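Local coordinates for HTH cro/C1-type domain-containing protein (Pseudomonas aeruginosa PAO1, PDB 7CSV), which acts as the antitoxin HigA, a dimeric regulatory factor that recognises specific pseudopalindromic DNA motifs, at the interface of chains A and B. Coordinates in Å, arbitrary orientation; residue numbers count along the deposited sequence, not the author numbering. Chains: chain A/B, HTH cro/C1-type domain-containing protein.

Contact 1: the interface of chains A and B. Residues chain A 53, 56-57, 67-68, 71; chain B 75, 79.
B:Leu79 pushes its branched end into a notch of chain A formed by A:Ile57, A:Ala67 and A:Met71, and with 97 Å² hidden it carries most of this patch. Its two methyls divide the work. CD1 enters between helices 53-63 and 67-93 of chain A: this methyl of B:Leu79 lies 3.2 Å from the methyl CB of A:Ala67, tighter than usual carbon contact, and 3.5 Å from CG1 of A:Ile57. The methyl CB of A:Ala56 stands further back, 4.1 Å from CD1 of B:Leu79, and closes the end of the notch. A:Ile57 and B:Leu79 run past each other in opposite directions; with CG1 of A:Ile57 beside its own backbone N (chi1 -65°), this branch faces the leucine. A:Met71 and B:Leu79 reach toward each other, CD2 of the leucine meeting the CB-CG stretch of the methionine, although the modelled approach to CG is too short to be trusted. The methionine chain bends at both chi2 and chi3, which carries CE of A:Met71 back towards B:Ser75, 4.1 Å from the serine CB.

Towards B:Ser75 the contact becomes polar and looser. A:Gln68 crosses B:Leu79 obliquely, its amide carbon CD 3.8 Å from CD2 of B:Leu79, and a bend at chi2 (-84°) swings the amide out to the serine. The hydroxyl OG of B:Ser75 donates to OE1 of A:Gln68 at 2.8 Å, arriving in the carbonyl plane on a lone pair, with an angle of 121° at the oxygen. This bond ties the amide to the partner helix, whereas CD1 of B:Leu79 is packed mainly against carbon, with the carbonyl oxygen of A:Ala53 also beside it. Next to the bond, CB of A:Met71 rests 3.7 Å from CB of B:Ser75.

In the fold, the long helix 67-93 of chain B lays its 75-79 stretch against the start of the same helix in chain A and against helix 53-63, part of the two-fold dimer interface of this helix-turn-helix protein.

Contact 2: the interface of chains A and B. Residues chain A 33-35, 58, 62; chain B 90, 93-94.
B:Ile94, B:Glu93 and A:Arg58 bury most of the surface here, where the end of helix 67-93 of chain B meets helices 27-34 and 53-63 of chain A. B:Ile94, just beyond its helix, points CG1 and the terminal CD1 into the angle between A:Leu34 and A:Arg58; with CG1 anti to the carbonyl carbon (chi1 -65°) and the chain extended beyond it, CD1 of B:Ile94 comes to 3.6 Å from CB of A:Arg58. Its CG2 branch turns the other way, towards CD1 of the A:Tyr62 ring.

The arginine chain runs extended from CG to NE, crossing B:Ile94 and B:Ile90 at about right angles. CG1 of B:Ile90 covers one guanidinium face of A:Arg58, 3.7 Å above the plane and over its centre, while the carboxylate of B:Glu93 comes to the edge. NH1 of A:Arg58 donates to OE2 of B:Glu93 at 2.6 Å, a salt bridge as well; OE2 lies in the guanidinium plane and accepts through its anti lone pair. The two flat groups are nevertheless turned 35° apart, and NH2 adds a weak bond to the same oxygen. NH1 of A:Arg58 also donates to the backbone O of A:Leu34 at 2.7 Å, this oxygen being tilted 30° out of the guanidinium plane. That carbonyl, at the end of helix 27-34, probably helps to position the arginine for the glutamate, and its negative end may stabilise the guanidinium charge.

A:Lys35 slides past B:Glu93 in the opposite direction, using its aliphatic chain: CE of A:Lys35 lies 3.4 Å from the backbone O of B:Glu93. Water 1 joins the two residues, 2.9 Å from the backbone O of A:Lys35 and 2.5 Å from OE2 of B:Glu93.

Contact 1: the interface of chains A and B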
# COMPACT_ATOMS: atom_id res chain seq x y z
N ALA A 53 -0.32 6.81 4.25
CA ALA A 53 -0.81 7.62 3.14
C ALA A 53 -0.49 9.09 3.35
O ALA A 53 -0.04 9.77 2.42
CB ALA A 53 -2.31 7.43 2.96
N ALA A 56 3.10 9.66 2.71
CA ALA A 56 3.42 9.57 1.29
C ALA A 56 3.09 10.86 0.56
O ALA A 56 3.81 11.28 -0.35
CB ALA A 56 2.65 8.42 0.64
N ILE A 57 1.97 11.48 0.93
CA ILE A 57 1.63 12.77 0.33
C ILE A 57 2.66 13.83 0.71
O ILE A 57 3.08 14.63 -0.12
CB ILE A 57 0.20 13.17 0.72
CG1 ILE A 57 -0.82 12.18 0.13
CG2 ILE A 57 -0.13 14.60 0.25
CD1 ILE A 57 -2.21 12.32 0.72
N ALA A 67 2.77 10.66 -4.71
CA ALA A 67 2.59 9.97 -3.45
C ALA A 67 2.59 8.46 -3.65
O ALA A 67 3.06 7.72 -2.77
CB ALA A 67 1.30 10.42 -2.78
N GLN A 68 2.12 8.00 -4.81
CA GLN A 68 2.09 6.57 -5.10
C GLN A 68 3.48 5.97 -5.16
O GLN A 68 3.64 4.78 -4.86
CB GLN A 68 1.35 6.32 -6.41
CG GLN A 68 -0.16 6.38 -6.25
CD GLN A 68 -0.76 5.06 -5.77
OE1 GLN A 68 -0.11 4.26 -5.08
NE2 GLN A 68 -2.00 4.83 -6.14
N MET A 71 3.99 4.90 -1.73
CA MET A 71 3.08 3.83 -1.33
C MET A 71 3.41 2.55 -2.06
O MET A 71 3.18 1.46 -1.52
CB MET A 71 1.64 4.21 -1.59
CG MET A 71 1.16 5.35 -0.70
SD MET A 71 1.20 5.04 1.07
CE MET A 71 -0.28 4.03 1.23
N SER B 75 -3.69 1.33 -2.24
CA SER B 75 -2.95 2.56 -1.97
C SER B 75 -3.58 3.76 -2.67
O SER B 75 -3.58 4.87 -2.13
CB SER B 75 -1.48 2.40 -2.38
OG SER B 75 -1.35 2.18 -3.76
N LEU B 79 -4.65 6.86 -0.57
CA LEU B 79 -4.18 8.20 -0.92
C LEU B 79 -5.34 9.14 -1.17
O LEU B 79 -5.33 10.30 -0.73
CB LEU B 79 -3.29 8.20 -2.17
CG LEU B 79 -1.75 8.00 -2.17
CD1 LEU B 79 -1.00 8.90 -1.14
CD2 LEU B 79 -1.21 6.58 -2.30

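Contact 2: the interface of chains A and B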
# COMPACT_ATOMS: atom_id res chain seq x y z
N ALA A 33 10.79 19.95 7.82
CA ALA A 33 10.27 20.42 6.54
C ALA A 33 8.91 19.83 6.24
O ALA A 33 8.05 20.49 5.64
CB ALA A 33 11.25 20.10 5.41
N LEU A 34 8.69 18.57 6.63
CA LEU A 34 7.39 17.96 6.41
C LEU A 34 6.36 18.35 7.45
O LEU A 34 5.18 18.00 7.29
CB LEU A 34 7.53 16.44 6.40
CG LEU A 34 8.48 15.85 5.36
CD1 LEU A 34 8.49 14.33 5.47
CD2 LEU A 34 8.06 16.29 3.99
N LYS A 35 6.77 19.03 8.53
CA LYS A 35 5.88 19.38 9.64
C LYS A 35 5.34 18.12 10.33
O LYS A 35 4.16 18.00 10.63
CB LYS A 35 4.74 20.29 9.17
CG LYS A 35 5.19 21.47 8.28
CD LYS A 35 6.28 22.30 8.95
CE LYS A 35 6.97 23.22 7.95
NZ LYS A 35 8.16 23.90 8.57
N ARG A 58 3.09 13.83 1.98
CA ARG A 58 4.10 14.79 2.42
C ARG A 58 5.43 14.58 1.69
O ARG A 58 6.05 15.54 1.23
CB ARG A 58 4.30 14.71 3.94
CG ARG A 58 3.04 15.02 4.72
CD ARG A 58 3.26 15.01 6.22
NE ARG A 58 2.02 15.37 6.90
CZ ARG A 58 1.67 16.61 7.23
NH1 ARG A 58 2.47 17.65 6.99
NH2 ARG A 58 0.50 16.83 7.82
N TYR A 62 7.30 17.15 -0.84
CA TYR A 62 8.61 17.70 -0.53
C TYR A 62 9.63 17.37 -1.61
O TYR A 62 10.42 18.23 -2.03
CB TYR A 62 9.08 17.18 0.82
CG TYR A 62 10.32 17.88 1.31
CD1 TYR A 62 10.31 19.25 1.54
CD2 TYR A 62 11.50 17.19 1.51
CE1 TYR A 62 11.44 19.90 1.98
CE2 TYR A 62 12.64 17.83 1.95
CZ TYR A 62 12.60 19.19 2.18
OH TYR A 62 13.73 19.84 2.62
N ILE B 90 -1.68 19.84 3.68
CA ILE B 90 -0.31 19.39 3.50
C ILE B 90 0.42 20.26 2.49
O ILE B 90 1.57 20.67 2.72
CB ILE B 90 -0.30 17.91 3.07
CG1 ILE B 90 -0.71 17.03 4.24
CG2 ILE B 90 1.08 17.55 2.51
CD1 ILE B 90 -1.12 15.61 3.81
N GLU B 93 1.37 23.59 4.07
CA GLU B 93 2.37 23.73 5.12
C GLU B 93 3.76 23.24 4.72
O GLU B 93 4.71 23.50 5.47
CB GLU B 93 1.90 23.05 6.41
CG GLU B 93 1.79 21.55 6.35
CD GLU B 93 1.07 20.98 7.56
OE1 GLU B 93 0.33 21.72 8.24
OE2 GLU B 93 1.25 19.79 7.84
N ILE B 94 3.93 22.60 3.56
CA ILE B 94 5.22 22.08 3.13
C ILE B 94 5.67 22.85 1.89
O ILE B 94 4.94 22.95 0.91
CB ILE B 94 5.16 20.57 2.84
CG1 ILE B 94 4.85 19.78 4.10
CG2 ILE B 94 6.47 20.07 2.25
CD1 ILE B 94 4.74 18.26 3.84
O HOH W 1 1.43 18.90 10.15

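The C-alpha centres of contact 1 and contact 2 lie about 14 Å apart, with helix 53-63 of chain A and helix 67-93 of chain B common to both. The partner's long helix supplies an apolar plug partway along its length in contact 1 and a charged end with its following residue in contact 2. Chain A adds the start of its own long helix in the first and helix 27-34 in the second. Two-fold symmetry repeats both contacts with the chains exchanged. Together they probably fix how the two helix-turn-helix regions are set, as recognition of a pseudopalindromic motif would require.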